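Local coordinates for glycine betaine, L-proline ABC transporter, glycine/betaine/L-proline-binding protein (ProX) (Borrelia burgdorferi, PDB 3TMG), which binds glycine betaine between its two lobes and probably delivers it to an ABC-type importer of betaine and related amines, at residues 221-226 / 272-277; 33-38 / 226-231; 111-116 / 196-201. All blocks are in the same frame, centred on the assembly; numbering follows the deposited sequence.

Contact 1 of 3, residues 221-226 / 272-277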
ATOM      1  N   ASP A 221       6.311  23.496  -9.895  1.00 31.62           N
ATOM      2  CA  ASP A 221       5.701  23.821  -8.630  1.00 31.10           C
ATOM      3  C   ASP A 221       6.608  23.286  -7.535  1.00 29.70           C
ATOM      4  O   ASP A 221       6.454  22.159  -7.060  1.00 28.17           O
ATOM      5  CB  ASP A 221       4.286  23.233  -8.543  1.00 30.68           C
ATOM      6  CG  ASP A 221       3.551  23.641  -7.284  1.00 30.89           C
ATOM      7  OD1 ASP A 221       4.165  24.234  -6.354  1.00 31.89           O
ATOM      8  OD2 ASP A 221       2.335  23.352  -7.222  1.00 31.02           O
ATOM      9  N   PHE A 222       7.578  24.101  -7.160  1.00 30.07           N
ATOM     10  CA  PHE A 222       8.542  23.665  -6.192  1.00 29.41           C
ATOM     11  C   PHE A 222       7.955  23.392  -4.817  1.00 28.02           C
ATOM     12  O   PHE A 222       8.448  22.507  -4.107  1.00 26.90           O
ATOM     13  CB  PHE A 222       9.732  24.649  -6.078  1.00 31.24           C
ATOM     14  CG  PHE A 222      10.839  24.106  -5.225  1.00 31.08           C
ATOM     15  CD1 PHE A 222      11.443  22.904  -5.556  1.00 30.43           C
ATOM     16  CD2 PHE A 222      11.220  24.743  -4.051  1.00 31.82           C
ATOM     17  CE1 PHE A 222      12.445  22.352  -4.747  1.00 30.43           C
ATOM     18  CE2 PHE A 222      12.237  24.229  -3.259  1.00 31.43           C
ATOM     19  CZ  PHE A 222      12.848  23.034  -3.601  1.00 31.32           C
ATOM     20  N   ASP A 223       6.939  24.159  -4.417  1.00 27.95           N
ATOM     21  CA  ASP A 223       6.259  23.907  -3.145  1.00 27.14           C
ATOM     22  C   ASP A 223       5.615  22.515  -3.096  1.00 24.65           C
ATOM     23  O   ASP A 223       5.711  21.817  -2.049  1.00 23.92           O
ATOM     24  CB  ASP A 223       5.226  24.993  -2.865  1.00 28.68           C
ATOM     25  CG  ASP A 223       5.869  26.343  -2.538  1.00 31.33           C
ATOM     26  OD1 ASP A 223       7.077  26.400  -2.236  1.00 31.84           O
ATOM     27  OD2 ASP A 223       5.149  27.332  -2.589  1.00 32.56           O
ATOM     28  N   ALA A 224       4.970  22.105  -4.200  1.00 23.64           N
ATOM     29  CA  ALA A 224       4.341  20.774  -4.256  1.00 22.04           C
ATOM     30  C   ALA A 224       5.413  19.697  -4.280  1.00 21.16           C
ATOM     31  O   ALA A 224       5.290  18.703  -3.581  1.00 19.90           O
ATOM     32  CB  ALA A 224       3.392  20.597  -5.448  1.00 21.95           C
ATOM     33  N   TYR A 225       6.462  19.908  -5.078  1.00 22.02           N
ATOM     34  CA  TYR A 225       7.633  19.015  -5.080  1.00 21.34           C
ATOM     35  C   TYR A 225       8.204  18.818  -3.681  1.00 20.63           C
ATOM     36  O   TYR A 225       8.468  17.680  -3.266  1.00 19.46           O
ATOM     37  CB  TYR A 225       8.703  19.571  -6.020  1.00 22.98           C
ATOM     38  CG  TYR A 225       9.946  18.723  -6.108  1.00 22.88           C
ATOM     39  CD1 TYR A 225      10.984  18.878  -5.187  1.00 23.58           C
ATOM     40  CD2 TYR A 225      10.078  17.747  -7.093  1.00 22.88           C
ATOM     41  CE1 TYR A 225      12.136  18.082  -5.252  1.00 23.90           C
ATOM     42  CE2 TYR A 225      11.226  16.958  -7.178  1.00 22.93           C
ATOM     43  CZ  TYR A 225      12.258  17.132  -6.260  1.00 23.50           C
ATOM     44  OH  TYR A 225      13.409  16.342  -6.308  1.00 24.15           O
ATOM     45  N   TYR A 226       8.374  19.918  -2.952  1.00 21.19           N
ATOM     46  CA  TYR A 226       8.940  19.887  -1.606  1.00 21.09           C
ATOM     47  C   TYR A 226       8.117  18.990  -0.686  1.00 19.58           C
ATOM     48  O   TYR A 226       8.686  18.179   0.031  1.00 19.17           O
ATOM     49  CB  TYR A 226       9.031  21.325  -1.057  1.00 22.78           C
ATOM     50  CG  TYR A 226       9.657  21.473   0.312  1.00 23.36           C
ATOM     51  CD1 TYR A 226       8.986  21.020   1.458  1.00 22.66           C
ATOM     52  CD2 TYR A 226      10.921  22.101   0.472  1.00 25.11           C
ATOM     53  CE1 TYR A 226       9.549  21.160   2.712  1.00 23.28           C
ATOM     54  CE2 TYR A 226      11.484  22.265   1.723  1.00 25.49           C
ATOM     55  CZ  TYR A 226      10.788  21.814   2.831  1.00 24.82           C
ATOM     56  OH  TYR A 226      11.375  21.952   4.071  1.00 25.95           O
ATOM     57  N   PRO A 272       7.209  23.555   3.244  1.00 27.16           N
ATOM     58  CA  PRO A 272       8.210  24.630   3.232  1.00 29.51           C
ATOM     59  C   PRO A 272       8.018  25.578   4.417  1.00 31.37           C
ATOM     60  O   PRO A 272       6.895  25.762   4.908  1.00 30.51           O
ATOM     61  CB  PRO A 272       7.915  25.364   1.898  1.00 29.87           C
ATOM     62  CG  PRO A 272       7.304  24.300   1.034  1.00 27.77           C
ATOM     63  CD  PRO A 272       6.434  23.534   1.990  1.00 26.57           C
ATOM     64  N   GLU A 273       9.122  26.182   4.846  1.00 33.91           N
ATOM     65  CA  GLU A 273       9.167  27.116   5.970  1.00 36.64           C
ATOM     66  C   GLU A 273       7.992  28.093   5.986  1.00 37.08           C
ATOM     67  O   GLU A 273       7.291  28.235   6.988  1.00 36.84           O
ATOM     68  CB  GLU A 273      10.508  27.885   5.910  1.00 39.46           C
ATOM     69  CG  GLU A 273      10.733  28.862   7.046  1.00 43.26           C
ATOM     70  CD  GLU A 273      10.658  28.201   8.405  1.00 44.09           C
ATOM     71  OE1 GLU A 273      11.142  27.064   8.563  1.00 44.36           O
ATOM     72  OE2 GLU A 273      10.115  28.842   9.321  1.00 48.14           O
ATOM     73  N   LYS A 274       7.828  28.775   4.853  1.00 38.83           N
ATOM     74  CA  LYS A 274       6.731  29.681   4.512  1.00 40.22           C
ATOM     75  C   LYS A 274       5.337  29.261   5.045  1.00 37.79           C
ATOM     76  O   LYS A 274       4.539  30.103   5.441  1.00 36.89           O
ATOM     77  CB  LYS A 274       6.654  29.611   2.994  1.00 42.41           C
ATOM     78  CG  LYS A 274       6.493  30.855   2.175  1.00 44.49           C
ATOM     79  CD  LYS A 274       5.928  30.356   0.849  1.00 44.87           C
ATOM     80  CE  LYS A 274       6.580  31.012  -0.363  1.00 47.51           C
ATOM     81  NZ  LYS A 274       6.173  30.260  -1.590  1.00 47.59           N
ATOM     82  N   TYR A 275       5.043  27.963   5.002  1.00 34.13           N
ATOM     83  CA  TYR A 275       3.697  27.413   5.289  1.00 33.10           C
ATOM     84  C   TYR A 275       3.520  26.816   6.684  1.00 32.45           C
ATOM     85  O   TYR A 275       2.399  26.431   7.049  1.00 31.07           O
ATOM     86  CB  TYR A 275       3.371  26.268   4.313  1.00 30.89           C
ATOM     87  CG  TYR A 275       3.284  26.673   2.873  1.00 31.53           C
ATOM     88  CD1 TYR A 275       2.091  27.154   2.342  1.00 32.08           C
ATOM     89  CD2 TYR A 275       4.397  26.604   2.044  1.00 31.95           C
ATOM     90  CE1 TYR A 275       2.002  27.533   1.011  1.00 33.36           C
ATOM     91  CE2 TYR A 275       4.332  26.986   0.714  1.00 32.64           C
ATOM     92  CZ  TYR A 275       3.134  27.429   0.196  1.00 34.07           C
ATOM     93  OH  TYR A 275       3.054  27.817  -1.130  1.00 35.21           O
ATOM     94  N   LYS A 276       4.610  26.705   7.442  1.00 32.72           N
ATOM     95  CA  LYS A 276       4.596  25.884   8.650  1.00 33.11           C
ATOM     96  C   LYS A 276       3.579  26.402   9.663  1.00 34.00           C
ATOM     97  O   LYS A 276       2.878  25.608  10.300  1.00 33.69           O
ATOM     98  CB  LYS A 276       5.992  25.727   9.289  1.00 33.53           C
ATOM     99  CG  LYS A 276       7.033  25.090   8.390  1.00 33.31           C
ATOM    100  CD  LYS A 276       8.286  24.642   9.172  1.00 34.05           C
ATOM    101  CE  LYS A 276       9.405  24.164   8.255  1.00 33.22           C
ATOM    102  NZ  LYS A 276       9.283  22.736   7.833  1.00 32.86           N
ATOM    103  N   THR A 277       3.446  27.717   9.783  1.00 35.97           N
ATOM    104  CA  THR A 277       2.514  28.259  10.769  1.00 37.48           C
ATOM    105  C   THR A 277       1.036  28.049  10.425  1.00 37.11           C
ATOM    106  O   THR A 277       0.196  28.112  11.326  1.00 37.81           O
ATOM    107  CB  THR A 277       2.787  29.726  11.128  1.00 40.11           C
ATOM    108  OG1 THR A 277       2.567  30.558   9.983  1.00 40.88           O
ATOM    109  CG2 THR A 277       4.192  29.867  11.598  1.00 41.85           C
TER
HETATM  110  O   HOH W   1      10.570  20.863   6.145  1.00 29.92           O
HETATM  111  O   HOH W   2      11.907  24.943   4.629  1.00 39.51           O
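Asp223 OD2 is gripped by two donors from the far segment. The hydroxyl of Tyr275 donates the stronger bond, with OH 2.6 Å from Asp223 OD2, and it reaches the oxygen from above the carboxylate plane, 45° out of it. The carboxylate stands nearly perpendicular to the Tyr275 ring, 86° between planes, while OD2 lies at the ring's edge and in its plane. The second donor is Lys274, whose NZ lies 3.3 Å from Asp223 OD2 in a weak salt bridge; the lysine chain bends at chi3 and crosses the aspartate at about a right angle. An aspartate suits this place because its carboxylate offers an acceptor to both the tyrosine hydroxyl and the ammonium group, and the helix N-terminus probably favours its negative charge.

Farther along the helix Tyr226 continues the contact. Its chi1 of -177° carries CG away from the backbone N, out toward Pro272, and Pro272 CG lies over one ring face, 4.0 Å from the Tyr226 centroid in a CH-pi contact. The compact, restricted pyrrolidine ring presents its polarised C-H groups to the aromatic face. The Tyr226 hydroxyl meets two waters. One also accepts from Lys276 NZ, which is held by the backbone oxygens of Lys268 and Val271; the other accepts from Glu273 N.

Asp221 caps the start of helix 222-230, Asp221 OD1 accepting from Ala224 N at 3.1 Å. The contact thus joins the N-terminal part of that helix to the loop after helix 264-268, with Tyr44 of strand 44-50 touching Asp223 and Met42 lying against Pro272 and Tyr275.

Contact 2 of 3, residues 33-38 / 226-231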
ATOM      1  N   ASN A  33      -5.091  10.750   1.450  1.00 12.02           N
ATOM      2  CA  ASN A  33      -5.992  11.691   2.126  1.00 12.63           C
ATOM      3  C   ASN A  33      -5.287  12.633   3.106  1.00 12.96           C
ATOM      4  O   ASN A  33      -5.609  13.830   3.149  1.00 13.34           O
ATOM      5  CB  ASN A  33      -7.164  10.958   2.798  1.00 12.72           C
ATOM      6  CG  ASN A  33      -8.300  10.654   1.827  1.00 13.05           C
ATOM      7  OD1 ASN A  33      -9.192  11.469   1.674  1.00 14.09           O
ATOM      8  ND2 ASN A  33      -8.303   9.450   1.203  1.00 12.65           N
ATOM      9  N   VAL A  34      -4.302  12.125   3.831  1.00 12.56           N
ATOM     10  CA  VAL A  34      -3.464  13.032   4.672  1.00 13.46           C
ATOM     11  C   VAL A  34      -2.793  14.107   3.802  1.00 14.24           C
ATOM     12  O   VAL A  34      -2.912  15.288   4.112  1.00 14.88           O
ATOM     13  CB  VAL A  34      -2.394  12.279   5.477  1.00 12.97           C
ATOM     14  CG1 VAL A  34      -1.353  13.257   6.087  1.00 13.82           C
ATOM     15  CG2 VAL A  34      -3.070  11.492   6.584  1.00 12.91           C
ATOM     16  N   LEU A  35      -2.124  13.708   2.715  1.00 14.26           N
ATOM     17  CA  LEU A  35      -1.490  14.698   1.839  1.00 15.63           C
ATOM     18  C   LEU A  35      -2.493  15.640   1.169  1.00 16.32           C
ATOM     19  O   LEU A  35      -2.230  16.849   0.985  1.00 17.01           O
ATOM     20  CB  LEU A  35      -0.549  14.043   0.838  1.00 15.94           C
ATOM     21  CG  LEU A  35       0.800  13.588   1.427  1.00 16.51           C
ATOM     22  CD1 LEU A  35       1.753  13.177   0.308  1.00 18.06           C
ATOM     23  CD2 LEU A  35       1.523  14.635   2.296  1.00 17.07           C
ATOM     24  N   LYS A  36      -3.674  15.117   0.842  1.00 15.64           N
ATOM     25  CA  LYS A  36      -4.708  15.989   0.336  1.00 16.20           C
ATOM     26  C   LYS A  36      -5.000  17.142   1.335  1.00 16.41           C
ATOM     27  O   LYS A  36      -5.105  18.311   0.951  1.00 17.05           O
ATOM     28  CB  LYS A  36      -5.974  15.177   0.068  1.00 16.08           C
ATOM     29  CG  LYS A  36      -7.073  16.028  -0.544  1.00 17.84           C
ATOM     30  CD  LYS A  36      -8.247  15.111  -0.860  1.00 18.10           C
ATOM     31  CE  LYS A  36      -9.504  15.850  -0.586  1.00 20.07           C
ATOM     32  NZ  LYS A  36     -10.201  16.050  -1.867  1.00 21.91           N
ATOM     33  N   VAL A  37      -5.169  16.791   2.601  1.00 15.93           N
ATOM     34  CA  VAL A  37      -5.433  17.773   3.677  1.00 16.79           C
ATOM     35  C   VAL A  37      -4.274  18.771   3.827  1.00 17.73           C
ATOM     36  O   VAL A  37      -4.491  19.975   3.909  1.00 18.83           O
ATOM     37  CB  VAL A  37      -5.752  17.048   5.009  1.00 16.29           C
ATOM     38  CG1 VAL A  37      -5.843  18.046   6.159  1.00 17.38           C
ATOM     39  CG2 VAL A  37      -7.079  16.295   4.858  1.00 15.69           C
ATOM     40  N   VAL A  38      -3.045  18.265   3.822  1.00 17.33           N
ATOM     41  CA  VAL A  38      -1.853  19.112   3.871  1.00 18.49           C
ATOM     42  C   VAL A  38      -1.830  20.145   2.716  1.00 19.59           C
ATOM     43  O   VAL A  38      -1.694  21.370   2.975  1.00 20.44           O
ATOM     44  CB  VAL A  38      -0.588  18.238   3.862  1.00 17.70           C
ATOM     45  CG1 VAL A  38       0.642  19.111   3.743  1.00 18.82           C
ATOM     46  CG2 VAL A  38      -0.550  17.382   5.124  1.00 17.29           C
ATOM     47  N   TYR A 226       8.374  19.918  -2.952  1.00 21.19           N
ATOM     48  CA  TYR A 226       8.940  19.887  -1.606  1.00 21.09           C
ATOM     49  C   TYR A 226       8.117  18.990  -0.686  1.00 19.58           C
ATOM     50  O   TYR A 226       8.686  18.179   0.031  1.00 19.17           O
ATOM     51  CB  TYR A 226       9.031  21.325  -1.057  1.00 22.78           C
ATOM     52  CG  TYR A 226       9.657  21.473   0.312  1.00 23.36           C
ATOM     53  CD1 TYR A 226       8.986  21.020   1.458  1.00 22.66           C
ATOM     54  CD2 TYR A 226      10.921  22.101   0.472  1.00 25.11           C
ATOM     55  CE1 TYR A 226       9.549  21.160   2.712  1.00 23.28           C
ATOM     56  CE2 TYR A 226      11.484  22.265   1.723  1.00 25.49           C
ATOM     57  CZ  TYR A 226      10.788  21.814   2.831  1.00 24.82           C
ATOM     58  OH  TYR A 226      11.375  21.952   4.071  1.00 25.95           O
ATOM     59  N   VAL A 227       6.779  19.095  -0.728  1.00 18.85           N
ATOM     60  CA  VAL A 227       5.947  18.249   0.124  1.00 17.76           C
ATOM     61  C   VAL A 227       6.120  16.762  -0.251  1.00 16.80           C
ATOM     62  O   VAL A 227       6.330  15.911   0.628  1.00 15.98           O
ATOM     63  CB  VAL A 227       4.466  18.654   0.062  1.00 17.59           C
ATOM     64  CG1 VAL A 227       3.620  17.720   0.898  1.00 16.79           C
ATOM     65  CG2 VAL A 227       4.307  20.103   0.524  1.00 18.93           C
ATOM     66  N   PHE A 228       6.043  16.439  -1.543  1.00 17.00           N
ATOM     67  CA  PHE A 228       6.299  15.061  -1.964  1.00 16.57           C
ATOM     68  C   PHE A 228       7.688  14.574  -1.499  1.00 17.00           C
ATOM     69  O   PHE A 228       7.857  13.402  -1.081  1.00 16.12           O
ATOM     70  CB  PHE A 228       6.164  14.902  -3.494  1.00 17.15           C
ATOM     71  CG  PHE A 228       4.719  14.897  -4.007  1.00 17.34           C
ATOM     72  CD1 PHE A 228       3.820  13.901  -3.612  1.00 16.76           C
ATOM     73  CD2 PHE A 228       4.283  15.857  -4.908  1.00 18.29           C
ATOM     74  CE1 PHE A 228       2.505  13.877  -4.097  1.00 17.05           C
ATOM     75  CE2 PHE A 228       2.959  15.851  -5.392  1.00 18.65           C
ATOM     76  CZ  PHE A 228       2.076  14.847  -5.000  1.00 17.51           C
ATOM     77  N   ASP A 229       8.667  15.473  -1.564  1.00 18.19           N
ATOM     78  CA  ASP A 229      10.056  15.119  -1.233  1.00 19.15           C
ATOM     79  C   ASP A 229      10.263  14.928   0.286  1.00 19.02           C
ATOM     80  O   ASP A 229      11.153  14.179   0.698  1.00 20.56           O
ATOM     81  CB  ASP A 229      10.978  16.219  -1.790  1.00 20.39           C
ATOM     82  CG  ASP A 229      12.445  15.799  -1.865  1.00 21.28           C
ATOM     83  OD1 ASP A 229      12.788  14.608  -2.039  1.00 20.99           O
ATOM     84  OD2 ASP A 229      13.266  16.698  -1.740  1.00 22.70           O
ATOM     85  N   HIS A 230       9.430  15.561   1.114  1.00 18.71           N
ATOM     86  CA  HIS A 230       9.580  15.516   2.564  1.00 18.23           C
ATOM     87  C   HIS A 230       8.610  14.632   3.292  1.00 16.81           C
ATOM     88  O   HIS A 230       8.820  14.329   4.457  1.00 16.87           O
ATOM     89  CB  HIS A 230       9.547  16.950   3.171  1.00 19.43           C
ATOM     90  CG  HIS A 230      10.771  17.776   2.838  1.00 21.10           C
ATOM     91  ND1 HIS A 230      10.927  18.392   1.647  1.00 21.60           N
ATOM     92  CD2 HIS A 230      11.915  18.076   3.596  1.00 21.92           C
ATOM     93  CE1 HIS A 230      12.118  19.053   1.650  1.00 23.43           C
ATOM     94  NE2 HIS A 230      12.705  18.849   2.839  1.00 23.40           N
ATOM     95  N   PHE A 231       7.545  14.169   2.632  1.00 16.14           N
ATOM     96  CA  PHE A 231       6.564  13.299   3.282  1.00 14.87           C
ATOM     97  C   PHE A 231       7.243  11.999   3.775  1.00 14.59           C
ATOM     98  O   PHE A 231       7.830  11.276   2.985  1.00 14.90           O
ATOM     99  CB  PHE A 231       5.450  12.959   2.298  1.00 14.21           C
ATOM    100  CG  PHE A 231       4.486  11.917   2.808  1.00 13.31           C
ATOM    101  CD1 PHE A 231       3.733  12.164   3.942  1.00 13.31           C
ATOM    102  CD2 PHE A 231       4.347  10.691   2.148  1.00 12.62           C
ATOM    103  CE1 PHE A 231       2.839  11.190   4.414  1.00 13.01           C
ATOM    104  CE2 PHE A 231       3.451   9.700   2.615  1.00 12.06           C
ATOM    105  CZ  PHE A 231       2.708   9.955   3.739  1.00 12.00           C
TER
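Leu35 meets Phe231 and Val227 with its two methyls, and this is the tight part of the contact. Leu35 CD1 sits over one face of the Phe231 ring, 4.2 Å from its centroid and 20° off the normal, a CH-pi contact offset toward the rim. Leu35 CD2 lies 3.7 Å from Phe231 CD1 and 4.0 Å from Val227 CG1, so one branched residue serves two partners. A chi1 of 172° carries Phe231 CG away from its backbone N, just where the chain leaves the helix.

The packing is looser at the margins, where Leu35 CD1 comes to 4.5 Å from Phe228 CD1 and Val38 CG1 to 4.3 Å from Val227 CG1. The axes of the short helical segments approach to 11.7 Å at the closest, at 142°, roughly antiparallel, and the side chains fill the space between them. On the partly exposed side of helix 222-230, His230 instead stacks on Tyr226 and gives its ND1 hydrogen to Tyr226 O.

Trp270 meets Phe231 edge-to-face and touches Val34, extending the apolar core. No hydrogen bond crosses between the two segments: shape and burial of hydrocarbon hold these helices together.

Contact 3 of 3, residues 111-116 / 196-201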
ATOM      1  N   SER A 111       4.990 -23.879   8.389  1.00 30.76           N
ATOM      2  CA  SER A 111       5.844 -22.726   8.541  1.00 30.02           C
ATOM      3  C   SER A 111       6.378 -22.148   7.241  1.00 27.16           C
ATOM      4  O   SER A 111       6.876 -21.057   7.263  1.00 24.81           O
ATOM      5  CB  SER A 111       7.016 -23.065   9.447  1.00 32.94           C
ATOM      6  OG  SER A 111       6.554 -23.122  10.790  1.00 37.34           O
ATOM      7  N   SER A 112       6.267 -22.888   6.138  1.00 26.42           N
ATOM      8  CA  SER A 112       6.889 -22.499   4.885  1.00 25.45           C
ATOM      9  C   SER A 112       5.959 -22.587   3.669  1.00 24.53           C
ATOM     10  O   SER A 112       5.030 -23.360   3.656  1.00 25.04           O
ATOM     11  CB  SER A 112       8.099 -23.384   4.624  1.00 27.82           C
ATOM     12  OG  SER A 112       8.824 -22.819   3.567  1.00 28.02           O
ATOM     13  N   ILE A 113       6.225 -21.785   2.639  1.00 22.65           N
ATOM     14  CA  ILE A 113       5.456 -21.824   1.425  1.00 22.50           C
ATOM     15  C   ILE A 113       5.543 -23.230   0.803  1.00 24.69           C
ATOM     16  O   ILE A 113       4.558 -23.740   0.303  1.00 24.35           O
ATOM     17  CB  ILE A 113       5.937 -20.766   0.391  1.00 21.28           C
ATOM     18  CG1 ILE A 113       5.538 -19.350   0.843  1.00 19.37           C
ATOM     19  CG2 ILE A 113       5.335 -21.073  -0.986  1.00 21.76           C
ATOM     20  CD1 ILE A 113       5.982 -18.254  -0.137  1.00 18.55           C
ATOM     21  N   SER A 114       6.715 -23.860   0.848  1.00 26.37           N
ATOM     22  CA  SER A 114       6.815 -25.195   0.245  1.00 28.99           C
ATOM     23  C   SER A 114       5.954 -26.263   0.951  1.00 30.34           C
ATOM     24  O   SER A 114       5.547 -27.265   0.324  1.00 31.69           O
ATOM     25  CB  SER A 114       8.267 -25.651   0.185  1.00 30.83           C
ATOM     26  OG  SER A 114       8.782 -25.707   1.500  1.00 33.68           O
ATOM     27  N   GLU A 115       5.634 -26.053   2.230  1.00 29.37           N
ATOM     28  CA  GLU A 115       4.802 -27.043   2.955  1.00 30.37           C
ATOM     29  C   GLU A 115       3.345 -27.013   2.504  1.00 29.56           C
ATOM     30  O   GLU A 115       2.546 -27.841   2.914  1.00 29.55           O
ATOM     31  CB  GLU A 115       4.902 -26.811   4.451  1.00 30.68           C
ATOM     32  CG  GLU A 115       6.299 -27.037   4.949  1.00 32.22           C
ATOM     33  CD  GLU A 115       6.399 -26.817   6.428  1.00 33.35           C
ATOM     34  OE1 GLU A 115       5.917 -25.785   6.924  1.00 34.90           O
ATOM     35  OE2 GLU A 115       6.962 -27.677   7.106  1.00 35.06           O
ATOM     36  N   LEU A 116       3.001 -26.052   1.653  1.00 27.65           N
ATOM     37  CA  LEU A 116       1.664 -26.006   1.087  1.00 27.90           C
ATOM     38  C   LEU A 116       1.453 -27.146   0.073  1.00 29.64           C
ATOM     39  O   LEU A 116       0.315 -27.511  -0.224  1.00 30.51           O
ATOM     40  CB  LEU A 116       1.429 -24.657   0.398  1.00 26.35           C
ATOM     41  CG  LEU A 116       1.241 -23.463   1.325  1.00 24.79           C
ATOM     42  CD1 LEU A 116       1.331 -22.159   0.540  1.00 23.41           C
ATOM     43  CD2 LEU A 116      -0.106 -23.569   2.035  1.00 24.98           C
ATOM     44  N   LEU A 196       4.271 -17.160   6.054  1.00 17.28           N
ATOM     45  CA  LEU A 196       5.007 -18.379   5.782  1.00 18.54           C
ATOM     46  C   LEU A 196       6.403 -18.014   5.298  1.00 18.82           C
ATOM     47  O   LEU A 196       6.599 -16.996   4.612  1.00 18.46           O
ATOM     48  CB  LEU A 196       4.261 -19.216   4.725  1.00 18.43           C
ATOM     49  CG  LEU A 196       2.849 -19.717   5.052  1.00 19.23           C
ATOM     50  CD1 LEU A 196       2.315 -20.531   3.870  1.00 19.61           C
ATOM     51  CD2 LEU A 196       2.824 -20.597   6.308  1.00 20.55           C
ATOM     52  N   ASP A 197       7.374 -18.859   5.624  1.00 20.33           N
ATOM     53  CA  ASP A 197       8.740 -18.686   5.136  1.00 21.80           C
ATOM     54  C   ASP A 197       8.796 -18.742   3.599  1.00 20.82           C
ATOM     55  O   ASP A 197       8.081 -19.500   2.981  1.00 20.82           O
ATOM     56  CB  ASP A 197       9.670 -19.776   5.742  1.00 24.66           C
ATOM     57  CG  ASP A 197       9.909 -19.581   7.249  1.00 27.44           C
ATOM     58  OD1 ASP A 197       9.619 -18.479   7.800  1.00 29.14           O
ATOM     59  OD2 ASP A 197      10.395 -20.531   7.890  1.00 31.84           O
ATOM     60  N   ASP A 198       9.693 -17.967   3.011  1.00 20.19           N
ATOM     61  CA  ASP A 198       9.795 -17.808   1.562  1.00 19.88           C
ATOM     62  C   ASP A 198      11.286 -18.009   1.245  1.00 20.34           C
ATOM     63  O   ASP A 198      12.054 -17.029   1.145  1.00 21.01           O
ATOM     64  CB  ASP A 198       9.258 -16.398   1.220  1.00 18.51           C
ATOM     65  CG  ASP A 198       9.523 -15.951  -0.231  1.00 18.44           C
ATOM     66  OD1 ASP A 198       9.718 -16.820  -1.150  1.00 18.82           O
ATOM     67  OD2 ASP A 198       9.487 -14.691  -0.419  1.00 17.22           O
ATOM     68  N   PRO A 199      11.715 -19.288   1.134  1.00 21.76           N
ATOM     69  CA  PRO A 199      13.156 -19.667   1.143  1.00 22.58           C
ATOM     70  C   PRO A 199      13.960 -18.935   0.092  1.00 22.78           C
ATOM     71  O   PRO A 199      15.133 -18.600   0.319  1.00 23.34           O
ATOM     72  CB  PRO A 199      13.154 -21.157   0.781  1.00 24.07           C
ATOM     73  CG  PRO A 199      11.762 -21.645   1.056  1.00 23.62           C
ATOM     74  CD  PRO A 199      10.831 -20.471   1.209  1.00 21.93           C
ATOM     75  N   ASP A 200      13.352 -18.738  -1.067  1.00 21.84           N
ATOM     76  CA  ASP A 200      14.058 -18.128  -2.182  1.00 22.24           C
ATOM     77  C   ASP A 200      13.725 -16.641  -2.381  1.00 20.57           C
ATOM     78  O   ASP A 200      14.183 -16.001  -3.353  1.00 19.86           O
ATOM     79  CB  ASP A 200      13.843 -18.962  -3.436  1.00 24.39           C
ATOM     80  CG  ASP A 200      14.579 -20.294  -3.364  1.00 26.51           C
ATOM     81  OD1 ASP A 200      15.378 -20.488  -2.439  1.00 27.20           O
ATOM     82  OD2 ASP A 200      14.389 -21.140  -4.249  1.00 27.34           O
ATOM     83  N   LEU A 201      12.966 -16.092  -1.424  1.00 18.77           N
ATOM     84  CA  LEU A 201      12.690 -14.645  -1.327  1.00 18.17           C
ATOM     85  C   LEU A 201      11.978 -14.103  -2.574  1.00 17.86           C
ATOM     86  O   LEU A 201      12.236 -13.008  -2.996  1.00 17.34           O
ATOM     87  CB  LEU A 201      13.989 -13.832  -1.071  1.00 18.16           C
ATOM     88  CG  LEU A 201      13.829 -12.622  -0.139  1.00 17.53           C
ATOM     89  CD1 LEU A 201      13.544 -13.123   1.273  1.00 17.66           C
ATOM     90  CD2 LEU A 201      15.098 -11.775  -0.156  1.00 17.47           C
TER
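Ser111 O and Asp197 O bind the two segments through a single beta bridge between Ser112 and Asp197. Asp197 N donates to Ser111 O at 2.8 Å, and Ile113 N donates to Asp197 O at 3.0 Å. A weak bond from Ser112 OG adds a second donor to Asp197 O, and Pro199 CD packs against the same Ser112 OG.

Leu196 is the side chain that fills the inner side. Leu196 CB rests 3.8 Å from Ile113 N and close to Ser112 C, against the backbone of the bridge. CG is anti to the carbonyl carbon (chi1 -61°), and beyond it the two methyls part: Leu196 CD1 meets Leu116 CD1 at 3.8 Å and also nears Ser112 O, whereas CD2 lies against Ser111 C and Ser112 N. A leucine suits the place, since its forked end can meet a buried side chain with one methyl and a peptide with the other. Ile113 runs alongside Asp198, with Ile113 CD1 4.0 Å from Asp198 CB, while the Asp198 carboxylate turns to Tyr147 OH and to the backbone N of Ile202 and Met203.

Glu115 fixes the start of its own segment: Glu115 OE1 accepts from both Ser111 N, at 2.6 Å, and Ser112 N. Phe102 of strand 88-105 packs on Ile113 and Leu116 and pairs by backbone with Leu196, so the bridge extends the pairing of strand 193-195 with strand 88-105.

Backbone bonds set the alignment of the two loops here and Leu196, Leu116 and Ile113 pack on the inner side, while Glu115, with two N-H groups on one oxygen, is probably stabilised in its charged form.

Contacts 1 and 2 are neighbours, their centres 10 Å apart: they share Tyr226 and helix 222-230, and Pro272 CD touches Val227 CG2 at 4.3 Å. Along the chain their segments alternate, tying an early helix, 26-41, and the C-terminal loop to the same late helix. Contact 3 lies on the opposite side of the chain's centre, about 46 Å from contact 1 and 37 Å from contact 2 between centres, and is nested inside the loop that contact 2 closes. This matches the two-lobed periplasmic-binding-protein fold: contacts 1 and 2 belong to one lobe, contact 3 to the other, and betaine binds between them.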